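Local structure of 4'-phospho-dehydrooxetanocin synthase (Bacillus megaterium, 5UL2) at residues R135-T140 / A304-T309; N217-F222 / F320-H325; C237-E242 / K326-R331; S543-M548 / M576-Y581. The protein catalyses the oxidative ring contraction of dAMP to an oxetane aldehyde in oxetanocin A biosynthesis, using cobalamin, a [4Fe-4S] cluster and S-adenosylmethionine. One frame throughout, in Å; residues are numbered along the deposited sequence. Where two conformers were deposited one is given.

Interaction 1. Residues R135-T140 / A304-T309; sequences RLNLST and ALTLET. With EDO (1,2-ethanediol), chain O.
Arg135 and Leu136 pair in parallel with Ala304 and Leu305, a short pairing held by Leu136 N to Ala304 O (2.8 Å) and Thr306 N to Leu136 O (3.2 Å). Where it ends, Thr306 takes over with its side chain. Its OG1 sits between the backbone N and the carbonyl carbon (chi1 65°), which places it to accept from Leu138 N at 2.7 Å; water 1 joins the same OG1 to Ser139 OG. Asn137 OD1 closes an Asx turn, accepting from Ser139 N at 3.0 Å and, on a lone pair in the carbonyl plane, from Ser139 OG at 2.8 Å. On the apolar side, Leu136 and Leu305 lie side by side, CB against CD2 at 3.7 Å. Arg135, Ser139 and Glu308 all bind cob(II)alamin, so the pairing joins the cobalamin domain to the radical SAM barrel at the cobalamin site. Arg135 NH1 bonds to Phe131 O. Helix 293-297 covers both leucines, while strand 357-360 flanks 304-309, its Tyr359 forming a cation-pi contact with Arg135.

Interaction 2. Residues N217-F222 / F320-H325; sequences NVIPSF and FCPRDH. With EDO (1,2-ethanediol), chain J; EDO (1,2-ethanediol), chain F.
Pro322, a cob(II)alamin-binding residue directly after Cys321, one of the [4Fe-4S] cluster ligands of the enzyme, meets Pro220 and its neighbours where the cysteine loop of the radical SAM domain lies against the cobalamin domain. The contact is apolar. Pro322 CG touches Ile219 CG2 (3.8 Å) and Ser221 CB (4.0 Å), and its CB faces Pro220 CG at 4.1 Å. Ile219 (chi1 -64°) has CG2 anti to the backbone N, which brings that methyl to Pro322, the two side chains crossing at a slant. Pro220 CG also rests over the main chain beyond, 3.8 Å from Arg323 C, and Ser221 is the centre of an inverse gamma turn. Arg323 folds back on its own segment: its NH1 donates to Cys321 O at 3.1 Å with the oxygen in the guanidinium plane. Further out, Asp324 OD2 accepts from O1 of an ethanediol (chain F). The Leu547 side chain touches both Ser221 and Pro322. Such a loop, carrying Cys313, Cys318 and Cys321 after the first barrel strand, is the cluster-binding hallmark of radical SAM enzymes.

Interaction 3. Residues C237-E242 / K326-R331; sequences CDKEGE and KLRSWR
Glu240, CG anti to its carbonyl carbon (chi1 -53°) and extended beyond, meets Arg331, whose chain bends at chi2 and chi3 to turn its guanidinium end-on to the carboxylate. This pair anchors a salt-bridge network with Asp238 and Arg328, linking the loop before helix 242-252 of the cobalamin-binding Rossmann domain to the segment leading into strand 331-332. The two planes are nearly coplanar, 12° apart, and both carboxylate oxygens use syn lone pairs: NH1 of Arg331 to OE1 of Glu240 at 3.0 Å, NH2 to OE2 at 2.9 Å. Arg331 NE is held by Ser329 O and NH1 also by Val281 O, which together fix the guanidinium's rotation. Glu240 OE2 lies well out of the Arg328 guanidinium plane, 3.6 Å from NE, a long ion pair with no N-H directed at it. The Asp238-Arg328 salt bridge is modelled too close for its geometry to be trusted. Asp238 also closes an Asx turn just ahead of cobalamin-binding Gly241 and Glu242: its OD2 accepts from Glu240 N at 2.9 Å.

Interaction 4. Residues S543-M548 / M576-Y581; sequences SMEILM and MNMGRY. With EDO (1,2-ethanediol), chain C.
Leu547 and Arg580 form a single backbone bridge between two loops, leading into and out of helix 551-563, whose touching parts run 98° apart in direction. The inner side is the tightly packed one. Tyr581 N donates to Ile546 O and Met548 N to Gly579 O, both at 2.9 Å. Selenomethionine Met548 lays its CE against Gly579 CA. Tyr581 CG, anti to the carbonyl carbon (chi1 -63°), sends the ring crosswise to Ile546 and Met548: CD2 meets Ile546 CG2 at 4.0 Å, CZ meets Met548 CG at 3.9 Å, and the ring edge turns toward Leu547 O. Leu547 CD2 packs against Arg580 CB (3.7 Å). The outer side is looser. There the exposed Glu545, an S-adenosylmethionine-binding residue, forms a salt bridge whose hydrogen bond, Arg580 NH1 to Glu545 OE1 at 3.4 Å, is weak, the carboxylate and guanidinium planes turned 66° apart. Glu545 N donates to O2 of an ethanediol (chain C). Water 2 spans the two main chains, accepting from Ile546 N at 2.9 Å and donating to Tyr581 O at 2.7 Å.

How the interactions relate
Interactions 1, 2 and 3 all tie the cobalamin domain to the radical SAM domain, and their segments alternate along the chain; 320-325 and 326-331 are consecutive parts of the loop after strand 304-311, the strand used in interaction 1. Interaction 4 follows later and joins loops around helix 551-563. Interactions 1 and 4 are partly buried and rest on backbone hydrogen bonds, a short parallel strand pairing in one and a lone bridge in the other. Interactions 2 and 3 lie at the surface without backbone pairing, the former through prolines and the latter through charges. Interaction 2 is the meeting point: Lys239 CE of interaction 3 lies against Val218 O, and Ser221 meets Met548 and Gly579 of interaction 4.

Interaction 1. Residues R135-T140 / A304-T309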
loop_
_atom_site.group_PDB
_atom_site.type_symbol
_atom_site.label_atom_id
_atom_site.label_comp_id
_atom_site.label_asym_id
_atom_site.label_seq_id
_atom_site.Cartn_x
_atom_site.Cartn_y
_atom_site.Cartn_z
ATOM N N ARG A 135 -1.101 -9.392 -1.064
ATOM C CA ARG A 135 -1.703 -8.731 0.083
ATOM C C ARG A 135 -3.109 -8.275 -0.273
ATOM O O ARG A 135 -3.347 -7.759 -1.368
ATOM C CB ARG A 135 -0.855 -7.542 0.565
ATOM C CG ARG A 135 -0.549 -6.494 -0.492
ATOM C CD ARG A 135 0.246 -5.345 0.110
ATOM N NE ARG A 135 0.568 -4.315 -0.874
ATOM C CZ ARG A 135 1.724 -4.238 -1.526
ATOM N NH1 ARG A 135 2.676 -5.133 -1.300
ATOM N NH2 ARG A 135 1.929 -3.266 -2.403
ATOM N N LEU A 136 -4.036 -8.480 0.657
ATOM C CA LEU A 136 -5.437 -8.121 0.477
ATOM C C LEU A 136 -5.668 -6.770 1.142
ATOM O O LEU A 136 -5.551 -6.645 2.366
ATOM C CB LEU A 136 -6.347 -9.196 1.068
ATOM C CG LEU A 136 -7.812 -9.188 0.623
ATOM C CD1 LEU A 136 -7.928 -9.580 -0.843
ATOM C CD2 LEU A 136 -8.644 -10.113 1.495
ATOM N N ASN A 137 -6.001 -5.762 0.338
ATOM C CA ASN A 137 -6.149 -4.396 0.828
ATOM C C ASN A 137 -7.490 -4.243 1.539
ATOM O O ASN A 137 -8.545 -4.482 0.945
ATOM C CB ASN A 137 -6.035 -3.407 -0.330
ATOM C CG ASN A 137 -5.782 -1.982 0.136
ATOM O OD1 ASN A 137 -6.157 -1.599 1.244
ATOM N ND2 ASN A 137 -5.141 -1.189 -0.714
ATOM N N LEU A 138 -7.448 -3.825 2.805
ATOM C CA LEU A 138 -8.644 -3.670 3.626
ATOM C C LEU A 138 -8.993 -2.210 3.899
ATOM O O LEU A 138 -9.881 -1.941 4.715
ATOM C CB LEU A 138 -8.473 -4.413 4.953
ATOM C CG LEU A 138 -8.208 -5.920 4.908
ATOM C CD1 LEU A 138 -7.959 -6.462 6.307
ATOM C CD2 LEU A 138 -9.370 -6.645 4.256
ATOM N N SER A 139 -8.328 -1.263 3.231
ATOM C CA SER A 139 -8.473 0.149 3.585
ATOM C C SER A 139 -9.906 0.641 3.400
ATOM O O SER A 139 -10.439 1.348 4.262
ATOM C CB SER A 139 -7.505 0.992 2.757
ATOM O OG SER A 139 -6.166 0.606 3.007
ATOM N N THR A 140 -10.544 0.286 2.282
ATOM C CA THR A 140 -11.926 0.696 2.041
ATOM C C THR A 140 -12.881 0.179 3.116
ATOM O O THR A 140 -13.949 0.769 3.321
ATOM C CB THR A 140 -12.368 0.220 0.650
ATOM O OG1 THR A 140 -11.467 0.738 -0.337
ATOM C CG2 THR A 140 -13.777 0.694 0.320
ATOM N N ALA A 304 -0.754 -11.695 2.822
ATOM C CA ALA A 304 -0.855 -10.739 3.913
ATOM C C ALA A 304 -2.194 -10.013 3.879
ATOM O O ALA A 304 -2.796 -9.818 2.820
ATOM C CB ALA A 304 0.289 -9.727 3.854
ATOM N N LEU A 305 -2.662 -9.629 5.062
ATOM C CA LEU A 305 -3.826 -8.773 5.220
ATOM C C LEU A 305 -3.358 -7.410 5.708
ATOM O O LEU A 305 -2.503 -7.320 6.594
ATOM C CB LEU A 305 -4.833 -9.376 6.204
ATOM C CG LEU A 305 -5.391 -10.755 5.841
ATOM C CD1 LEU A 305 -6.400 -11.226 6.882
ATOM C CD2 LEU A 305 -6.012 -10.740 4.450
ATOM N N THR A 306 -3.906 -6.350 5.121
ATOM C CA THR A 306 -3.409 -5.006 5.379
ATOM C C THR A 306 -4.128 -4.366 6.559
ATOM O O THR A 306 -5.323 -4.583 6.774
ATOM C CB THR A 306 -3.562 -4.118 4.143
ATOM O OG1 THR A 306 -4.951 -3.938 3.850
ATOM C CG2 THR A 306 -2.869 -4.749 2.946
ATOM N N LEU A 307 -3.380 -3.581 7.325
ATOM C CA LEU A 307 -3.939 -2.723 8.356
ATOM C C LEU A 307 -3.201 -1.395 8.321
ATOM O O LEU A 307 -1.990 -1.356 8.083
ATOM C CB LEU A 307 -3.828 -3.350 9.753
ATOM C CG LEU A 307 -4.323 -2.463 10.900
ATOM C CD1 LEU A 307 -5.782 -2.071 10.689
ATOM C CD2 LEU A 307 -4.133 -3.130 12.251
ATOM N N GLU A 308 -3.939 -0.311 8.531
ATOM C CA GLU A 308 -3.357 1.009 8.732
ATOM C C GLU A 308 -3.422 1.319 10.221
ATOM O O GLU A 308 -4.508 1.552 10.765
ATOM C CB GLU A 308 -4.090 2.071 7.914
ATOM C CG GLU A 308 -3.575 2.237 6.494
ATOM C CD GLU A 308 -4.366 3.266 5.702
ATOM O OE1 GLU A 308 -5.548 3.004 5.386
ATOM O OE2 GLU A 308 -3.806 4.342 5.401
ATOM N N THR A 309 -2.269 1.299 10.884
ATOM C CA THR A 309 -2.207 1.689 12.286
ATOM C C THR A 309 -2.105 3.196 12.458
ATOM O O THR A 309 -2.136 3.681 13.593
ATOM C CB THR A 309 -1.027 1.002 12.983
ATOM O OG1 THR A 309 0.202 1.613 12.571
ATOM C CG2 THR A 309 -0.991 -0.472 12.621
HETATM C C1 EDO O . -13.466 -4.764 1.602
HETATM O O1 EDO O . -13.353 -5.081 2.994
HETATM C C2 EDO O . -12.955 -3.351 1.350
HETATM O O2 EDO O . -11.543 -3.302 1.586
HETATM O O HOH W 1 -5.583 -1.343 4.570
#

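Interaction 2. Residues N217-F222 / F320-H325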
loop_
_atom_site.group_PDB
_atom_site.type_symbol
_atom_site.label_atom_id
_atom_site.label_comp_id
_atom_site.label_asym_id
_atom_site.label_seq_id
_atom_site.Cartn_x
_atom_site.Cartn_y
_atom_site.Cartn_z
ATOM N N ASN A 217 -9.831 9.227 -4.940
ATOM C CA ASN A 217 -8.581 8.736 -5.496
ATOM C C ASN A 217 -7.578 8.545 -4.371
ATOM O O ASN A 217 -7.349 9.463 -3.576
ATOM C CB ASN A 217 -8.028 9.703 -6.544
ATOM C CG ASN A 217 -8.967 9.888 -7.716
ATOM O OD1 ASN A 217 -8.840 9.218 -8.743
ATOM N ND2 ASN A 217 -9.921 10.800 -7.569
ATOM N N VAL A 218 -6.995 7.348 -4.298
ATOM C CA VAL A 218 -6.002 7.069 -3.268
ATOM C C VAL A 218 -4.761 7.927 -3.481
ATOM O O VAL A 218 -4.152 8.417 -2.521
ATOM C CB VAL A 218 -5.666 5.566 -3.252
ATOM C CG1 VAL A 218 -4.510 5.280 -2.304
ATOM C CG2 VAL A 218 -6.894 4.758 -2.856
ATOM N N ILE A 219 -4.382 8.145 -4.734
ATOM C CA ILE A 219 -3.187 8.899 -5.084
ATOM C C ILE A 219 -3.619 10.142 -5.853
ATOM O O ILE A 219 -4.170 10.028 -6.952
ATOM C CB ILE A 219 -2.201 8.052 -5.906
ATOM C CG1 ILE A 219 -1.702 6.884 -5.046
ATOM C CG2 ILE A 219 -1.054 8.909 -6.424
ATOM C CD1 ILE A 219 -0.516 6.150 -5.611
ATOM N N PRO A 220 -3.392 11.352 -5.323
ATOM C CA PRO A 220 -3.925 12.560 -5.968
ATOM C C PRO A 220 -3.159 12.972 -7.216
ATOM O O PRO A 220 -2.907 14.161 -7.430
ATOM C CB PRO A 220 -3.806 13.621 -4.867
ATOM C CG PRO A 220 -2.650 13.167 -4.046
ATOM C CD PRO A 220 -2.687 11.657 -4.065
ATOM N N SER A 221 -2.790 12.002 -8.046
ATOM C CA SER A 221 -2.105 12.273 -9.308
ATOM C C SER A 221 -3.105 12.567 -10.424
ATOM O O SER A 221 -3.034 12.020 -11.522
ATOM C CB SER A 221 -1.205 11.098 -9.669
ATOM O OG SER A 221 -0.339 11.434 -10.738
ATOM N N PHE A 222 -4.056 13.450 -10.133
ATOM C CA PHE A 222 -5.140 13.751 -11.054
ATOM C C PHE A 222 -5.575 15.192 -10.842
ATOM O O PHE A 222 -5.143 15.864 -9.903
ATOM C CB PHE A 222 -6.332 12.809 -10.845
ATOM C CG PHE A 222 -7.150 13.138 -9.624
ATOM C CD1 PHE A 222 -6.705 12.786 -8.357
ATOM C CD2 PHE A 222 -8.357 13.813 -9.742
ATOM C CE1 PHE A 222 -7.447 13.096 -7.232
ATOM C CE2 PHE A 222 -9.105 14.125 -8.620
ATOM C CZ PHE A 222 -8.650 13.766 -7.363
ATOM N N PHE A 320 8.775 13.087 -5.259
ATOM C CA PHE A 320 8.062 12.413 -6.334
ATOM C C PHE A 320 6.766 11.768 -5.859
ATOM O O PHE A 320 6.157 10.996 -6.606
ATOM C CB PHE A 320 8.965 11.377 -7.012
ATOM C CG PHE A 320 9.573 10.377 -6.069
ATOM C CD1 PHE A 320 8.924 9.183 -5.789
ATOM C CD2 PHE A 320 10.806 10.616 -5.483
ATOM C CE1 PHE A 320 9.485 8.256 -4.931
ATOM C CE2 PHE A 320 11.374 9.692 -4.626
ATOM C CZ PHE A 320 10.713 8.509 -4.350
ATOM N N CYS A 321 6.328 12.076 -4.637
ATOM C CA CYS A 321 5.072 11.561 -4.115
ATOM C C CYS A 321 3.985 12.605 -4.299
ATOM O O CYS A 321 4.115 13.718 -3.765
ATOM C CB CYS A 321 5.213 11.200 -2.639
ATOM S SG CYS A 321 6.354 9.834 -2.272
ATOM N N PRO A 322 2.913 12.311 -5.038
ATOM C CA PRO A 322 1.855 13.312 -5.232
ATOM C C PRO A 322 1.211 13.711 -3.914
ATOM O O PRO A 322 1.170 12.937 -2.955
ATOM C CB PRO A 322 0.854 12.599 -6.150
ATOM C CG PRO A 322 1.651 11.544 -6.833
ATOM C CD PRO A 322 2.683 11.097 -5.841
ATOM N N ARG A 323 0.700 14.940 -3.872
ATOM C CA ARG A 323 0.107 15.449 -2.646
ATOM C C ARG A 323 -1.032 16.395 -2.982
ATOM O O ARG A 323 -1.077 16.998 -4.057
ATOM C CB ARG A 323 1.137 16.174 -1.777
ATOM C CG ARG A 323 1.473 17.574 -2.262
ATOM C CD ARG A 323 2.881 17.919 -1.867
ATOM N NE ARG A 323 3.756 16.782 -2.125
ATOM C CZ ARG A 323 4.966 16.639 -1.603
ATOM N NH1 ARG A 323 5.684 15.564 -1.896
ATOM N NH2 ARG A 323 5.455 17.570 -0.795
ATOM N N ASP A 324 -1.952 16.515 -2.032
ATOM C CA ASP A 324 -3.035 17.478 -2.094
ATOM C C ASP A 324 -2.561 18.816 -1.529
ATOM O O ASP A 324 -1.520 18.912 -0.876
ATOM C CB ASP A 324 -4.248 16.958 -1.322
ATOM C CG ASP A 324 -5.554 17.545 -1.817
ATOM O OD1 ASP A 324 -5.540 18.254 -2.845
ATOM O OD2 ASP A 324 -6.597 17.291 -1.175
ATOM N N HIS A 325 -3.339 19.865 -1.795
ATOM C CA HIS A 325 -3.013 21.173 -1.245
ATOM C C HIS A 325 -3.223 21.231 0.263
ATOM O O HIS A 325 -2.617 22.078 0.928
ATOM C CB HIS A 325 -3.844 22.258 -1.933
ATOM C CG HIS A 325 -5.321 22.099 -1.741
ATOM N ND1 HIS A 325 -6.053 21.116 -2.374
ATOM C CD2 HIS A 325 -6.202 22.798 -0.988
ATOM C CE1 HIS A 325 -7.321 21.217 -2.018
ATOM N NE2 HIS A 325 -7.439 22.230 -1.177
HETATM C C1 EDO J . -6.281 17.176 -6.828
HETATM O O1 EDO J . -6.213 16.435 -5.603
HETATM C C2 EDO J . -6.401 18.665 -6.520
HETATM O O2 EDO J . -7.560 18.901 -5.712
HETATM C C1 EDO F . -10.054 16.172 -2.911
HETATM O O1 EDO F . -9.797 16.629 -1.576
HETATM C C2 EDO F . -10.737 17.279 -3.706
HETATM O O2 EDO F . -11.922 17.698 -3.019
#

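Interaction 3. Residues C237-E242 / K326-R331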
loop_
_atom_site.group_PDB
_atom_site.type_symbol
_atom_site.label_atom_id
_atom_site.label_comp_id
_atom_site.label_asym_id
_atom_site.label_seq_id
_atom_site.Cartn_x
_atom_site.Cartn_y
_atom_site.Cartn_z
ATOM N N CYS A 237 -14.187 13.414 -3.668
ATOM C CA CYS A 237 -13.899 13.493 -2.245
ATOM C C CYS A 237 -12.464 13.054 -1.976
ATOM O O CYS A 237 -11.732 12.628 -2.873
ATOM C CB CYS A 237 -14.887 12.648 -1.438
ATOM S SG CYS A 237 -14.574 10.881 -1.520
ATOM N N ASP A 238 -12.075 13.159 -0.712
ATOM C CA ASP A 238 -10.722 12.843 -0.294
ATOM C C ASP A 238 -10.552 11.336 -0.110
ATOM O O ASP A 238 -11.523 10.585 0.025
ATOM C CB ASP A 238 -10.394 13.588 1.001
ATOM C CG ASP A 238 -9.000 13.297 1.505
ATOM O OD1 ASP A 238 -8.034 13.564 0.759
ATOM O OD2 ASP A 238 -8.874 12.793 2.641
ATOM N N LYS A 239 -9.288 10.898 -0.131
ATOM C CA LYS A 239 -8.956 9.517 0.208
ATOM C C LYS A 239 -9.615 9.090 1.515
ATOM O O LYS A 239 -10.141 7.976 1.621
ATOM C CB LYS A 239 -7.438 9.360 0.301
ATOM C CG LYS A 239 -6.983 8.055 0.929
ATOM C CD LYS A 239 -5.640 8.221 1.620
ATOM C CE LYS A 239 -4.578 8.717 0.657
ATOM N NZ LYS A 239 -3.288 8.976 1.351
ATOM N N GLU A 240 -9.593 9.962 2.522
ATOM C CA GLU A 240 -10.276 9.715 3.790
ATOM C C GLU A 240 -11.685 10.284 3.677
ATOM O O GLU A 240 -11.913 11.474 3.908
ATOM C CB GLU A 240 -9.501 10.333 4.949
ATOM C CG GLU A 240 -8.041 9.909 5.005
ATOM C CD GLU A 240 -7.297 10.492 6.196
ATOM O OE1 GLU A 240 -7.936 10.771 7.232
ATOM O OE2 GLU A 240 -6.066 10.669 6.095
ATOM N N GLY A 241 -12.639 9.432 3.320
ATOM C CA GLY A 241 -13.997 9.849 3.054
ATOM C C GLY A 241 -14.981 9.674 4.189
ATOM O O GLY A 241 -16.187 9.820 3.958
ATOM N N GLU A 242 -14.511 9.382 5.406
ATOM C CA GLU A 242 -15.419 9.136 6.523
ATOM C C GLU A 242 -16.372 10.307 6.740
ATOM O O GLU A 242 -17.595 10.129 6.759
ATOM C CB GLU A 242 -14.623 8.848 7.797
ATOM C CG GLU A 242 -14.043 7.443 7.873
ATOM C CD GLU A 242 -12.772 7.278 7.059
ATOM O OE1 GLU A 242 -12.132 8.297 6.727
ATOM O OE2 GLU A 242 -12.411 6.122 6.757
ATOM N N LYS A 326 -4.054 20.350 0.816
ATOM C CA LYS A 326 -4.316 20.324 2.247
ATOM C C LYS A 326 -3.318 19.406 2.941
ATOM O O LYS A 326 -3.063 18.290 2.476
ATOM C CB LYS A 326 -5.745 19.858 2.528
ATOM C CG LYS A 326 -6.818 20.676 1.826
ATOM C CD LYS A 326 -8.191 20.419 2.429
ATOM C CE LYS A 326 -9.284 21.151 1.663
ATOM N NZ LYS A 326 -9.483 20.578 0.302
ATOM N N LEU A 327 -2.757 19.878 4.050
ATOM C CA LEU A 327 -1.817 19.069 4.814
ATOM C C LEU A 327 -2.560 17.996 5.599
ATOM O O LEU A 327 -3.615 18.249 6.186
ATOM C CB LEU A 327 -1.005 19.953 5.761
ATOM C CG LEU A 327 -0.003 19.250 6.679
ATOM C CD1 LEU A 327 0.962 18.392 5.875
ATOM C CD2 LEU A 327 0.750 20.271 7.516
ATOM N N ARG A 328 -2.003 16.788 5.603
ATOM C CA ARG A 328 -2.626 15.618 6.218
ATOM C C ARG A 328 -1.751 15.164 7.383
ATOM O O ARG A 328 -0.747 14.472 7.184
ATOM C CB ARG A 328 -2.813 14.510 5.188
ATOM C CG ARG A 328 -3.482 13.257 5.710
ATOM C CD ARG A 328 -3.899 12.389 4.543
ATOM N NE ARG A 328 -4.838 13.099 3.680
ATOM C CZ ARG A 328 -5.055 12.799 2.405
ATOM N NH1 ARG A 328 -4.391 11.803 1.834
ATOM N NH2 ARG A 328 -5.927 13.504 1.698
ATOM N N SER A 329 -2.145 15.545 8.597
ATOM C CA SER A 329 -1.340 15.280 9.781
ATOM C C SER A 329 -1.233 13.780 10.055
ATOM O O SER A 329 -2.071 12.978 9.633
ATOM C CB SER A 329 -1.940 15.984 10.996
ATOM O OG SER A 329 -3.256 15.522 11.245
ATOM N N TRP A 330 -0.182 13.411 10.783
ATOM C CA TRP A 330 0.040 12.022 11.162
ATOM C C TRP A 330 -0.802 11.686 12.388
ATOM O O TRP A 330 -0.634 12.295 13.449
ATOM C CB TRP A 330 1.520 11.776 11.439
ATOM C CG TRP A 330 1.834 10.338 11.693
ATOM C CD1 TRP A 330 1.805 9.322 10.783
ATOM C CD2 TRP A 330 2.222 9.751 12.940
ATOM N NE1 TRP A 330 2.150 8.137 11.386
ATOM C CE2 TRP A 330 2.410 8.373 12.710
ATOM C CE3 TRP A 330 2.429 10.256 14.228
ATOM C CZ2 TRP A 330 2.795 7.493 13.721
ATOM C CZ3 TRP A 330 2.810 9.381 15.230
ATOM C CH2 TRP A 330 2.990 8.016 14.971
ATOM N N ARG A 331 -1.702 10.714 12.244
ATOM C CA ARG A 331 -2.649 10.347 13.296
ATOM C C ARG A 331 -2.558 8.850 13.569
ATOM O O ARG A 331 -3.081 8.040 12.786
ATOM C CB ARG A 331 -4.070 10.741 12.907
ATOM C CG ARG A 331 -4.352 12.230 13.045
ATOM C CD ARG A 331 -5.350 12.731 12.010
ATOM N NE ARG A 331 -4.851 12.562 10.647
ATOM C CZ ARG A 331 -5.553 12.027 9.652
ATOM N NH1 ARG A 331 -6.799 11.623 9.857
ATOM N NH2 ARG A 331 -5.013 11.909 8.446
#

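Interaction 4. Residues S543-M548 / M576-Y581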
loop_
_atom_site.group_PDB
_atom_site.type_symbol
_atom_site.label_atom_id
_atom_site.label_comp_id
_atom_site.label_asym_id
_atom_site.label_seq_id
_atom_site.Cartn_x
_atom_site.Cartn_y
_atom_site.Cartn_z
ATOM N N SER A 543 14.096 4.342 -13.824
ATOM C CA SER A 543 14.103 5.743 -14.208
ATOM C C SER A 543 12.910 6.445 -13.580
ATOM O O SER A 543 11.813 5.881 -13.510
ATOM C CB SER A 543 14.065 5.904 -15.730
ATOM O OG SER A 543 15.236 5.377 -16.328
HETATM N N MSE A 544 13.134 7.673 -13.125
HETATM C CA MSE A 544 12.102 8.478 -12.487
HETATM C C MSE A 544 10.859 8.644 -13.358
HETATM O O MSE A 544 10.951 8.958 -14.546
HETATM C CB MSE A 544 12.668 9.853 -12.126
HETATM C CG MSE A 544 11.618 10.879 -11.740
HETATM SE SE MSE A 544 10.796 10.503 -10.017
HETATM C CE MSE A 544 12.223 11.123 -8.848
ATOM N N GLU A 545 9.695 8.411 -12.759
ATOM C CA GLU A 545 8.409 8.677 -13.388
ATOM C C GLU A 545 7.766 9.851 -12.666
ATOM O O GLU A 545 7.457 9.756 -11.474
ATOM C CB GLU A 545 7.505 7.447 -13.344
ATOM C CG GLU A 545 8.028 6.269 -14.150
ATOM C CD GLU A 545 7.058 5.105 -14.177
ATOM O OE1 GLU A 545 5.867 5.317 -13.875
ATOM O OE2 GLU A 545 7.487 3.977 -14.498
ATOM N N ILE A 546 7.575 10.953 -13.383
ATOM C CA ILE A 546 7.067 12.183 -12.788
ATOM C C ILE A 546 5.547 12.182 -12.865
ATOM O O ILE A 546 4.967 12.014 -13.943
ATOM C CB ILE A 546 7.655 13.416 -13.489
ATOM C CG1 ILE A 546 9.182 13.347 -13.479
ATOM C CG2 ILE A 546 7.179 14.682 -12.806
ATOM C CD1 ILE A 546 9.848 14.491 -14.198
ATOM N N LEU A 547 4.904 12.372 -11.720
ATOM C CA LEU A 547 3.455 12.386 -11.614
ATOM C C LEU A 547 2.956 13.809 -11.401
ATOM O O LEU A 547 3.722 14.732 -11.114
ATOM C CB LEU A 547 2.984 11.482 -10.468
ATOM C CG LEU A 547 3.308 9.994 -10.594
ATOM C CD1 LEU A 547 2.783 9.232 -9.388
ATOM C CD2 LEU A 547 2.727 9.431 -11.880
HETATM N N MSE A 548 1.646 13.972 -11.548
HETATM C CA MSE A 548 0.993 15.240 -11.272
HETATM C C MSE A 548 1.112 15.620 -9.804
HETATM O O MSE A 548 1.192 14.751 -8.934
HETATM C CB MSE A 548 -0.483 15.175 -11.654
HETATM C CG MSE A 548 -0.796 15.599 -13.067
HETATM SE SE MSE A 548 -2.724 15.753 -13.288
HETATM C CE MSE A 548 -3.092 14.021 -14.071
HETATM N N MSE A 576 -3.690 9.888 -18.982
HETATM C CA MSE A 576 -5.046 10.079 -18.475
HETATM C C MSE A 576 -5.438 9.025 -17.443
HETATM O O MSE A 576 -6.353 9.236 -16.648
HETATM C CB MSE A 576 -6.048 10.077 -19.631
HETATM C CG MSE A 576 -5.898 11.264 -20.570
HETATM SE SE MSE A 576 -7.118 11.202 -22.090
HETATM C CE MSE A 576 -6.642 12.898 -22.930
ATOM N N ASN A 577 -4.739 7.890 -17.456
ATOM C CA ASN A 577 -5.025 6.810 -16.518
ATOM C C ASN A 577 -4.173 6.877 -15.260
ATOM O O ASN A 577 -4.621 6.446 -14.191
ATOM C CB ASN A 577 -4.813 5.452 -17.197
ATOM C CG ASN A 577 -5.068 4.282 -16.261
ATOM O OD1 ASN A 577 -5.940 4.342 -15.393
ATOM N ND2 ASN A 577 -4.305 3.209 -16.434
HETATM N N MSE A 578 -2.965 7.417 -15.356
HETATM C CA MSE A 578 -2.005 7.316 -14.268
HETATM C C MSE A 578 -1.607 8.684 -13.720
HETATM O O MSE A 578 -1.227 8.812 -12.556
HETATM C CB MSE A 578 -0.775 6.552 -14.755
HETATM C CG MSE A 578 0.236 6.202 -13.688
HETATM SE SE MSE A 578 1.327 4.685 -14.248
HETATM C CE MSE A 578 2.863 4.965 -13.082
ATOM N N GLY A 579 -1.711 9.708 -14.562
ATOM C CA GLY A 579 -1.298 11.037 -14.166
ATOM C C GLY A 579 0.177 11.308 -14.319
ATOM O O GLY A 579 0.713 12.180 -13.628
ATOM N N ARG A 580 0.852 10.590 -15.209
ATOM C CA ARG A 580 2.295 10.681 -15.369
ATOM C C ARG A 580 2.629 11.557 -16.568
ATOM O O ARG A 580 2.061 11.380 -17.649
ATOM C CB ARG A 580 2.899 9.287 -15.546
ATOM C CG ARG A 580 4.408 9.262 -15.690
ATOM C CD ARG A 580 4.879 7.872 -16.070
ATOM N NE ARG A 580 4.236 7.414 -17.298
ATOM C CZ ARG A 580 4.385 6.199 -17.812
ATOM N NH1 ARG A 580 5.156 5.308 -17.202
ATOM N NH2 ARG A 580 3.759 5.872 -18.935
ATOM N N TYR A 581 3.542 12.502 -16.370
ATOM C CA TYR A 581 4.046 13.303 -17.474
ATOM C C TYR A 581 5.052 12.506 -18.296
ATOM O O TYR A 581 5.764 11.639 -17.779
ATOM C CB TYR A 581 4.715 14.579 -16.965
ATOM C CG TYR A 581 3.807 15.542 -16.236
ATOM C CD1 TYR A 581 2.912 16.343 -16.932
ATOM C CD2 TYR A 581 3.869 15.672 -14.855
ATOM C CE1 TYR A 581 2.088 17.234 -16.270
ATOM C CE2 TYR A 581 3.050 16.563 -14.186
ATOM C CZ TYR A 581 2.163 17.342 -14.898
ATOM O OH TYR A 581 1.345 18.229 -14.236
HETATM C C1 EDO C . 7.995 6.480 -8.538
HETATM O O1 EDO C . 7.647 7.848 -8.776
HETATM C C2 EDO C . 9.421 6.242 -9.015
HETATM O O2 EDO C . 9.557 6.716 -10.360
HETATM O O HOH W 2 7.816 10.690 -16.271
#